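Local coordinates for predicted protein (Phaeodactylum tricornutum CCAP 1055/1, PDB 5Z5M) that probably converts 5-hydroxyisourate to (S)-allantoin in two steps of urate degradation, hydrolysis followed by stereoselective decarboxylation of the OHCU intermediate, at residues 108-111 against 112-115; 155-158 against 159-163. All blocks are in the same frame, centred on the assembly; numbering follows the deposited sequence.

Interaction 1 of 2, residues 108-111 against 112-115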
loop_
_atom_site.group_PDB
_atom_site.type_symbol
_atom_site.label_atom_id
_atom_site.label_comp_id
_atom_site.label_asym_id
_atom_site.label_seq_id
_atom_site.Cartn_x
_atom_site.Cartn_y
_atom_site.Cartn_z
ATOM N N GLU A 108 20.783 -32.652 -4.808
ATOM C CA GLU A 108 20.858 -31.391 -4.072
ATOM C C GLU A 108 22.181 -31.260 -3.329
ATOM O O GLU A 108 22.748 -30.172 -3.227
ATOM C CB GLU A 108 19.687 -31.272 -3.087
ATOM C CG GLU A 108 18.361 -30.908 -3.733
ATOM C CD GLU A 108 17.180 -31.019 -2.775
ATOM O OE1 GLU A 108 17.273 -31.776 -1.783
ATOM O OE2 GLU A 108 16.157 -30.341 -3.015
ATOM N N LEU A 109 22.676 -32.373 -2.807
ATOM C CA LEU A 109 23.923 -32.350 -2.052
ATOM C C LEU A 109 25.095 -32.022 -2.974
ATOM O O LEU A 109 26.007 -31.282 -2.598
ATOM C CB LEU A 109 24.147 -33.688 -1.347
ATOM C CG LEU A 109 25.244 -33.717 -0.284
ATOM C CD1 LEU A 109 24.962 -32.687 0.801
ATOM C CD2 LEU A 109 25.375 -35.108 0.313
ATOM N N GLU A 110 25.067 -32.574 -4.186
ATOM C CA GLU A 110 26.110 -32.279 -5.164
ATOM C C GLU A 110 26.045 -30.823 -5.611
ATOM O O GLU A 110 27.080 -30.169 -5.775
ATOM C CB GLU A 110 25.998 -33.209 -6.377
ATOM C CG GLU A 110 26.459 -34.626 -6.094
ATOM C CD GLU A 110 27.894 -34.683 -5.590
ATOM O OE1 GLU A 110 28.811 -34.245 -6.322
ATOM O OE2 GLU A 110 28.103 -35.165 -4.457
ATOM N N ARG A 111 24.829 -30.324 -5.817
ATOM C CA ARG A 111 24.649 -28.927 -6.194
ATOM C C ARG A 111 25.128 -28.006 -5.078
ATOM O O ARG A 111 25.694 -26.950 -5.341
ATOM C CB ARG A 111 23.188 -28.618 -6.530
ATOM C CG ARG A 111 22.992 -27.174 -6.980
ATOM C CD ARG A 111 21.548 -26.834 -7.319
ATOM N NE ARG A 111 21.423 -25.408 -7.619
ATOM C CZ ARG A 111 20.503 -24.606 -7.094
ATOM N NH1 ARG A 111 20.479 -23.322 -7.424
ATOM N NH2 ARG A 111 19.605 -25.086 -6.243
ATOM N N PHE A 112 24.897 -28.406 -3.830
ATOM C CA PHE A 112 25.382 -27.618 -2.696
ATOM C C PHE A 112 26.895 -27.515 -2.680
ATOM O O PHE A 112 27.444 -26.419 -2.626
ATOM C CB PHE A 112 24.919 -28.209 -1.367
ATOM C CG PHE A 112 25.536 -27.535 -0.176
ATOM C CD1 PHE A 112 25.013 -26.348 0.307
ATOM C CD2 PHE A 112 26.657 -28.071 0.441
ATOM C CE1 PHE A 112 25.582 -25.715 1.391
ATOM C CE2 PHE A 112 27.236 -27.440 1.525
ATOM C CZ PHE A 112 26.697 -26.261 2.002
ATOM N N ASN A 113 27.558 -28.670 -2.698
ATOM C CA ASN A 113 29.014 -28.720 -2.686
ATOM C C ASN A 113 29.621 -27.932 -3.836
ATOM O O ASN A 113 30.612 -27.224 -3.661
ATOM C CB ASN A 113 29.501 -30.171 -2.732
ATOM C CG ASN A 113 29.167 -30.939 -1.470
ATOM O OD1 ASN A 113 28.989 -30.352 -0.405
ATOM N ND2 ASN A 113 29.084 -32.258 -1.583
ATOM N N SER A 114 29.017 -28.059 -5.012
ATOM C CA SER A 114 29.475 -27.343 -6.193
ATOM C C SER A 114 29.384 -25.830 -6.003
ATOM O O SER A 114 30.367 -25.117 -6.193
ATOM C CB SER A 114 28.664 -27.772 -7.420
ATOM O OG SER A 114 29.198 -27.201 -8.597
ATOM N N LEU A 115 28.202 -25.346 -5.633
ATOM C CA LEU A 115 28.005 -23.922 -5.386
ATOM C C LEU A 115 28.915 -23.402 -4.277
ATOM O O LEU A 115 29.491 -22.322 -4.394
ATOM C CB LEU A 115 26.547 -23.638 -5.021
ATOM C CG LEU A 115 25.506 -23.808 -6.127
ATOM C CD1 LEU A 115 24.103 -23.635 -5.567
ATOM C CD2 LEU A 115 25.760 -22.838 -7.277
#
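Arg111 and Leu115, one helical turn apart, make the main side-chain contact of this turn. Methyl CD1 of Leu115 lies over one face of the guanidinium, 3.8 Å from NE of Arg111. The arginine chain runs extended from CG to NE with CG anti to the backbone N (chi1 -178°), which carries the guanidinium outward, across the helix axis, while the Leu115 side chain leans back over it. CG of Leu115 also packs 3.2 Å from O of Arg111. Leu115 N donates to that oxygen of Arg111 at 3.0 Å, nearly straight at 170°. Three more i to i+4 bonds run alongside, from Phe112 to Glu108, Asn113 to Leu109 and Ser114 to Glu110. The Asn113 N to Leu109 O bond is nearly straight at 175°, whereas ND2 of Asn113, 3.4 Å from O of Leu109, is too poorly angled to bond. Further out, Arg111 rests on Leu140, and OE1 of Glu108 accepts from Thr105 N and forms a salt bridge with Lys136. With Phe112 buried and both it and Leu115 packed on Leu143, while Glu110, Asn113 and Ser114 are exposed, this is a turn of a surface alpha-helix, 106-123, whose inner side packs on helix 136-146 in the OHCU decarboxylase region.

Interaction 2 of 2, residues 155-158 against 159-163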
loop_
_atom_site.group_PDB
_atom_site.type_symbol
_atom_site.label_atom_id
_atom_site.label_comp_id
_atom_site.label_asym_id
_atom_site.label_seq_id
_atom_site.Cartn_x
_atom_site.Cartn_y
_atom_site.Cartn_z
ATOM N N PHE A 155 31.229 -9.295 -0.060
ATOM C CA PHE A 155 32.001 -8.921 1.121
ATOM C C PHE A 155 31.103 -8.166 2.102
ATOM O O PHE A 155 31.139 -8.412 3.306
ATOM C CB PHE A 155 33.216 -8.077 0.726
ATOM C CG PHE A 155 34.134 -7.753 1.873
ATOM C CD1 PHE A 155 35.015 -8.701 2.362
ATOM C CD2 PHE A 155 34.129 -6.492 2.447
ATOM C CE1 PHE A 155 35.867 -8.406 3.412
ATOM C CE2 PHE A 155 34.981 -6.187 3.494
ATOM C CZ PHE A 155 35.850 -7.144 3.978
ATOM N N MET A 156 30.291 -7.258 1.568
ATOM C CA MET A 156 29.287 -6.539 2.352
ATOM C C MET A 156 28.210 -7.453 2.924
ATOM O O MET A 156 27.821 -7.326 4.083
ATOM C CB MET A 156 28.624 -5.462 1.495
ATOM C CG MET A 156 29.476 -4.245 1.293
ATOM S SD MET A 156 29.808 -3.503 2.899
ATOM C CE MET A 156 28.137 -3.214 3.480
ATOM N N VAL A 157 27.707 -8.357 2.093
ATOM C CA VAL A 157 26.660 -9.273 2.524
ATOM C C VAL A 157 27.175 -10.204 3.620
ATOM O O VAL A 157 26.489 -10.448 4.603
ATOM C CB VAL A 157 26.118 -10.112 1.345
ATOM C CG1 VAL A 157 25.101 -11.131 1.836
ATOM C CG2 VAL A 157 25.508 -9.205 0.279
ATOM N N ALA A 158 28.391 -10.713 3.444
ATOM C CA ALA A 158 28.981 -11.623 4.422
ATOM C C ALA A 158 29.140 -10.939 5.777
ATOM O O ALA A 158 28.872 -11.535 6.819
ATOM C CB ALA A 158 30.327 -12.134 3.926
ATOM N N LEU A 159 29.586 -9.691 5.753
ATOM C CA LEU A 159 29.775 -8.936 6.988
ATOM C C LEU A 159 28.438 -8.685 7.681
ATOM O O LEU A 159 28.361 -8.711 8.906
ATOM C CB LEU A 159 30.489 -7.611 6.711
ATOM C CG LEU A 159 31.982 -7.691 6.379
ATOM C CD1 LEU A 159 32.503 -6.330 5.947
ATOM C CD2 LEU A 159 32.783 -8.223 7.559
ATOM N N GLU A 160 27.388 -8.450 6.902
ATOM C CA GLU A 160 26.047 -8.321 7.471
ATOM C C GLU A 160 25.644 -9.628 8.150
ATOM O O GLU A 160 25.076 -9.618 9.240
ATOM C CB GLU A 160 25.029 -7.929 6.395
ATOM C CG GLU A 160 25.154 -6.477 5.939
ATOM C CD GLU A 160 24.250 -6.120 4.768
ATOM O OE1 GLU A 160 23.590 -7.024 4.200
ATOM O OE2 GLU A 160 24.200 -4.920 4.420
ATOM N N GLN A 161 25.961 -10.753 7.509
ATOM C CA GLN A 161 25.651 -12.062 8.074
ATOM C C GLN A 161 26.400 -12.326 9.388
ATOM O O GLN A 161 25.817 -12.874 10.322
ATOM C CB GLN A 161 25.954 -13.178 7.063
ATOM C CG GLN A 161 25.169 -13.082 5.740
ATOM C CD GLN A 161 23.655 -13.193 5.906
ATOM O OE1 GLN A 161 23.152 -14.046 6.638
ATOM N NE2 GLN A 161 22.924 -12.328 5.217
ATOM N N VAL A 162 27.675 -11.938 9.489
ATOM C CA VAL A 162 28.399 -12.224 10.727
ATOM C C VAL A 162 27.864 -11.380 11.890
ATOM O O VAL A 162 27.852 -11.841 13.026
ATOM C CB VAL A 162 29.938 -12.013 10.598
ATOM C CG1 VAL A 162 30.508 -12.884 9.487
ATOM C CG2 VAL A 162 30.290 -10.559 10.388
ATOM N N HIS A 163 27.403 -10.165 11.609
ATOM C CA HIS A 163 26.807 -9.340 12.658
ATOM C C HIS A 163 25.502 -9.956 13.122
ATOM O O HIS A 163 25.157 -9.873 14.295
ATOM C CB HIS A 163 26.555 -7.908 12.178
ATOM C CG HIS A 163 27.807 -7.116 11.958
ATOM N ND1 HIS A 163 28.826 -7.064 12.881
ATOM C CD2 HIS A 163 28.193 -6.332 10.925
ATOM C CE1 HIS A 163 29.795 -6.289 12.423
ATOM N NE2 HIS A 163 29.430 -5.827 11.239
#
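Apolar packing centres on Phe155 and Leu159, whose side chains cross at an angle. CG of Leu159 lies over one face of the phenyl ring, and CD1 of Leu159 comes closest, 3.5 Å from CE2 of Phe155. The ring's first torsion, -175°, sets CG opposite the backbone N and sends the ring outward from the helix, where Leu159, leaning back toward the N-terminal end, meets its face. Both side chains also pack on Leu72 of helix 65-73, and Lys65 makes a cation-pi contact with the ring. Glu152 of the second subunit packs against Phe155, Met156 and Leu159.

The side chains of Val157 and Gln161 run alongside each other in the same direction; CG1 of Val157 is 4.2 Å from NE2 of Gln161. A bend at chi2 (-62°) folds the glutamine chain, with CG of Gln161 3.2 Å from O of Val157. Its OE1 accepts from Ala130 N. With an alanine here, the amide beside Val157 is gone, and the N-H of Ala130 would probably be left without this acceptor and the loop less firmly held to the helix.

Backbone hydrogen bonds join each residue of 155-158 to the one four further on, from 3.0 Å for Val162 N to Ala158 O up to 3.2 Å for Leu159 N to Phe155 O. These links and the mainly buried side chains describe an interior turn of alpha-helix 151-173, packed among the helices of the OHCU decarboxylase region and against two neighbouring subunits.

Interactions 1 and 2 follow in series along the chain, the first on helix 106-123 and the second on helix 151-173, with helix 136-146 between them. All four segments belong to the OHCU decarboxylase part of the chain. Their centres are about 22 Å apart and their nearest atoms about 13 Å, so the two turns do not touch. Interaction 1 lies at the surface, about 28 Å from the centre of the chain, and meets no other subunit of the assembly; interaction 2 is buried, about 15 Å from that centre, and adjoins two subunits. The same i to i+4 pattern thus occurs in a peripheral turn and in a more central one that also packs at subunit interfaces of the four-chain assembly.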